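Local coordinates for malonyl CoA-acyl carrier protein transacylase (Burkholderia pseudomallei, PDB 3G87) that probably transfers the malonyl group from malonyl-CoA to the phosphopantetheine thiol of holo-acyl carrier protein, as other malonyltransferases do, at residues H196-R201 with Q244-V249. Sequence-based numbering, arbitrary orientation.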
ATOM      1  N   HIS A 196       4.024  -4.171   8.895  1.00 22.77           N
ATOM      2  CA  HIS A 196       4.769  -2.930   8.939  1.00 22.48           C
ATOM      3  C   HIS A 196       5.230  -2.616  10.341  1.00 23.60           C
ATOM      4  O   HIS A 196       5.081  -1.517  10.795  1.00 22.78           O
ATOM      5  CB  HIS A 196       3.973  -1.779   8.287  1.00 22.41           C
ATOM      6  CG  HIS A 196       3.843  -1.912   6.802  1.00 21.67           C
ATOM      7  ND1 HIS A 196       4.895  -1.750   5.946  1.00 20.75           N
ATOM      8  CD2 HIS A 196       2.798  -2.253   6.031  1.00 20.27           C
ATOM      9  CE1 HIS A 196       4.510  -1.967   4.715  1.00 20.90           C
ATOM     10  NE2 HIS A 196       3.244  -2.287   4.743  1.00 23.15           N
ATOM     11  N   SER A 197       5.740  -3.648  11.008  1.00 23.24           N
ATOM     12  CA  SER A 197       6.307  -3.589  12.362  1.00 23.88           C
ATOM     13  C   SER A 197       7.484  -4.571  12.402  1.00 23.83           C
ATOM     14  O   SER A 197       7.780  -5.241  11.409  1.00 22.48           O
ATOM     15  CB  SER A 197       5.284  -4.005  13.431  1.00 23.24           C
ATOM     16  OG  SER A 197       5.145  -5.441  13.493  1.00 24.13           O
ATOM     17  N   LYS A 198       8.127  -4.652  13.560  1.00 24.88           N
ATOM     18  CA  LYS A 198       9.274  -5.553  13.784  1.00 26.34           C
ATOM     19  C   LYS A 198       8.955  -7.044  13.643  1.00 25.88           C
ATOM     20  O   LYS A 198       9.867  -7.834  13.516  1.00 26.74           O
ATOM     21  CB  LYS A 198       9.856  -5.340  15.184  1.00 27.13           C
ATOM     22  CG  LYS A 198       8.861  -5.630  16.347  1.00 28.69           C
ATOM     23  CD  LYS A 198       9.555  -5.457  17.726  1.00 34.43           C
ATOM     24  CE  LYS A 198       8.489  -5.259  18.819  1.00 37.58           C
ATOM     25  NZ  LYS A 198       9.076  -5.099  20.201  1.00 40.46           N
ATOM     26  N   PHE A 199       7.682  -7.421  13.722  1.00 25.60           N
ATOM     27  CA  PHE A 199       7.305  -8.821  13.541  1.00 26.64           C
ATOM     28  C   PHE A 199       7.508  -9.304  12.100  1.00 27.09           C
ATOM     29  O   PHE A 199       7.650 -10.498  11.862  1.00 28.29           O
ATOM     30  CB  PHE A 199       5.916  -9.140  14.159  1.00 25.99           C
ATOM     31  CG  PHE A 199       5.868  -8.856  15.657  1.00 27.87           C
ATOM     32  CD1 PHE A 199       6.416  -9.763  16.573  1.00 28.65           C
ATOM     33  CD2 PHE A 199       5.390  -7.631  16.146  1.00 28.46           C
ATOM     34  CE1 PHE A 199       6.437  -9.498  17.957  1.00 26.61           C
ATOM     35  CE2 PHE A 199       5.397  -7.364  17.517  1.00 28.70           C
ATOM     36  CZ  PHE A 199       5.917  -8.313  18.425  1.00 28.65           C
ATOM     37  N   MET A 200       7.575  -8.385  11.159  1.00 27.05           N
ATOM     38  CA  MET A 200       7.758  -8.650   9.761  1.00 25.88           C
ATOM     39  C   MET A 200       9.190  -8.786   9.325  1.00 24.76           C
ATOM     40  O   MET A 200       9.455  -9.049   8.200  1.00 25.25           O
ATOM     41  CB  MET A 200       7.061  -7.588   8.936  1.00 25.29           C
ATOM     42  CG  MET A 200       5.588  -7.703   8.928  1.00 27.44           C
ATOM     43  SD  MET A 200       4.868  -9.304   8.631  1.00 33.16           S
ATOM     44  CE  MET A 200       4.320  -9.536  10.194  1.00 26.77           C
ATOM     45  N   ARG A 201      10.097  -8.613  10.246  1.00 23.18           N
ATOM     46  CA  ARG A 201      11.486  -8.773   9.949  1.00 23.15           C
ATOM     47  C   ARG A 201      11.880 -10.066   9.221  1.00 21.05           C
ATOM     48  O   ARG A 201      12.619 -10.010   8.328  1.00 20.42           O
ATOM     49  CB  ARG A 201      12.322  -8.585  11.174  1.00 23.19           C
ATOM     50  CG  ARG A 201      12.907  -7.290  11.180  1.00 31.93           C
ATOM     51  CD  ARG A 201      13.526  -6.951  12.480  1.00 41.96           C
ATOM     52  NE  ARG A 201      12.942  -5.806  13.120  1.00 52.21           N
ATOM     53  CZ  ARG A 201      12.933  -4.572  12.627  1.00 58.30           C
ATOM     54  NH1 ARG A 201      13.488  -4.322  11.446  1.00 59.71           N
ATOM     55  NH2 ARG A 201      12.371  -3.582  13.318  1.00 57.44           N
ATOM     56  N   GLN A 244      10.664  -1.646   3.190  1.00 30.80           N
ATOM     57  CA  GLN A 244       9.254  -1.285   3.243  1.00 29.45           C
ATOM     58  C   GLN A 244       8.408  -2.155   4.185  1.00 28.43           C
ATOM     59  O   GLN A 244       7.619  -1.668   4.916  1.00 27.31           O
ATOM     60  CB  GLN A 244       8.699  -1.299   1.810  1.00 29.10           C
ATOM     61  CG  GLN A 244       7.490  -0.505   1.547  1.00 29.87           C
ATOM     62  CD  GLN A 244       6.379  -1.323   0.957  1.00 30.12           C
ATOM     63  OE1 GLN A 244       6.115  -2.380   1.396  1.00 31.51           O
ATOM     64  NE2 GLN A 244       5.750  -0.828  -0.030  1.00 30.57           N
ATOM     65  N   ILE A 245       8.643  -3.457   4.150  1.00 26.18           N
ATOM     66  CA  ILE A 245       7.889  -4.460   4.858  1.00 24.06           C
ATOM     67  C   ILE A 245       7.870  -4.367   6.376  1.00 23.61           C
ATOM     68  O   ILE A 245       6.877  -4.600   6.971  1.00 21.97           O
ATOM     69  CB  ILE A 245       8.349  -5.881   4.405  1.00 23.83           C
ATOM     70  CG1 ILE A 245       7.697  -6.281   3.117  1.00 23.28           C
ATOM     71  CG2 ILE A 245       8.091  -6.902   5.426  1.00 21.51           C
ATOM     72  CD1 ILE A 245       8.472  -7.211   2.354  1.00 26.49           C
ATOM     73  N   ALA A 246       8.989  -4.043   6.985  1.00 23.58           N
ATOM     74  CA  ALA A 246       9.040  -3.934   8.416  1.00 23.84           C
ATOM     75  C   ALA A 246       9.005  -2.503   8.974  1.00 24.23           C
ATOM     76  O   ALA A 246       9.137  -2.304  10.141  1.00 23.88           O
ATOM     77  CB  ALA A 246      10.206  -4.693   8.956  1.00 23.82           C
ATOM     78  N   SER A 247       8.793  -1.538   8.100  1.00 23.82           N
ATOM     79  CA  SER A 247       8.840  -0.138   8.423  1.00 22.91           C
ATOM     80  C   SER A 247       7.461   0.471   8.349  1.00 22.00           C
ATOM     81  O   SER A 247       6.665  -0.001   7.644  1.00 22.61           O
ATOM     82  CB  SER A 247       9.749   0.556   7.443  1.00 23.61           C
ATOM     83  OG  SER A 247      11.067   0.416   7.813  1.00 26.87           O
ATOM     84  N   PRO A 248       7.184   1.542   9.060  1.00 20.48           N
ATOM     85  CA  PRO A 248       5.861   2.184   8.865  1.00 18.82           C
ATOM     86  C   PRO A 248       5.682   2.829   7.498  1.00 17.53           C
ATOM     87  O   PRO A 248       6.636   3.272   6.850  1.00 19.14           O
ATOM     88  CB  PRO A 248       5.766   3.230   9.996  1.00 18.01           C
ATOM     89  CG  PRO A 248       7.112   3.266  10.630  1.00 20.30           C
ATOM     90  CD  PRO A 248       7.913   2.048  10.240  1.00 19.84           C
ATOM     91  N   VAL A 249       4.459   2.855   7.054  1.00 16.36           N
ATOM     92  CA  VAL A 249       4.147   3.387   5.755  1.00 16.78           C
ATOM     93  C   VAL A 249       3.934   4.856   5.979  1.00 17.57           C
ATOM     94  O   VAL A 249       3.026   5.272   6.748  1.00 18.25           O
ATOM     95  CB  VAL A 249       2.863   2.776   5.197  1.00 15.88           C
ATOM     96  CG1 VAL A 249       2.373   3.556   3.978  1.00 19.39           C
ATOM     97  CG2 VAL A 249       3.072   1.307   4.846  1.00 15.07           C
TER
HETATM   98  O   HOH W   1       4.316  -5.567   5.902  1.00 24.64           O
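In malonyl-CoA:ACP transacylases a Ser-His dyad does the chemistry, and H196 and S92 are consistent with that pair, S92 sitting in a GxSxG sequence that fits a nucleophile elbow. Here the loop just before helix 201-211 meets the loop between helices 237-243 and 251-264, whose contacts orient the histidine ring. With chi1 m and chi2 at -70°, the imidazole lies where H196 ND1 faces two backbone carbonyls, Q244 O at 2.9 Å and S247 O at 3.0 Å. Both hydrogen bonds are weak in angle, as suits one N-H shared between two acceptors. With ND1 as donor, a neutral ring would leave NE2 to accept from its hydrogen-bonded partner S92 OG, consistent with a general base. V249, with chi1 t, lays CG2 over one ring face in a CH-pi contact. The Q244 amide turns back toward the histidine, NE2 donating to S92 O and OE1 accepting a weak hydrogen bond from R117.

S197, in the p rotamer, accepts from F199 N through OG, an ST turn that starts the 3-10 segment 198-200, while OG also hydrogen-bonds A194 O. M200 suits the buried side: its CB rests on I245 CG2 at 3.7 Å, while the flexible thioether leads away. A246, small enough for close backbone approach, lies under the R201 guanidinium. A water donates to I245 O at 2.9 Å and accepts weakly from H196 N at 3.3 Å.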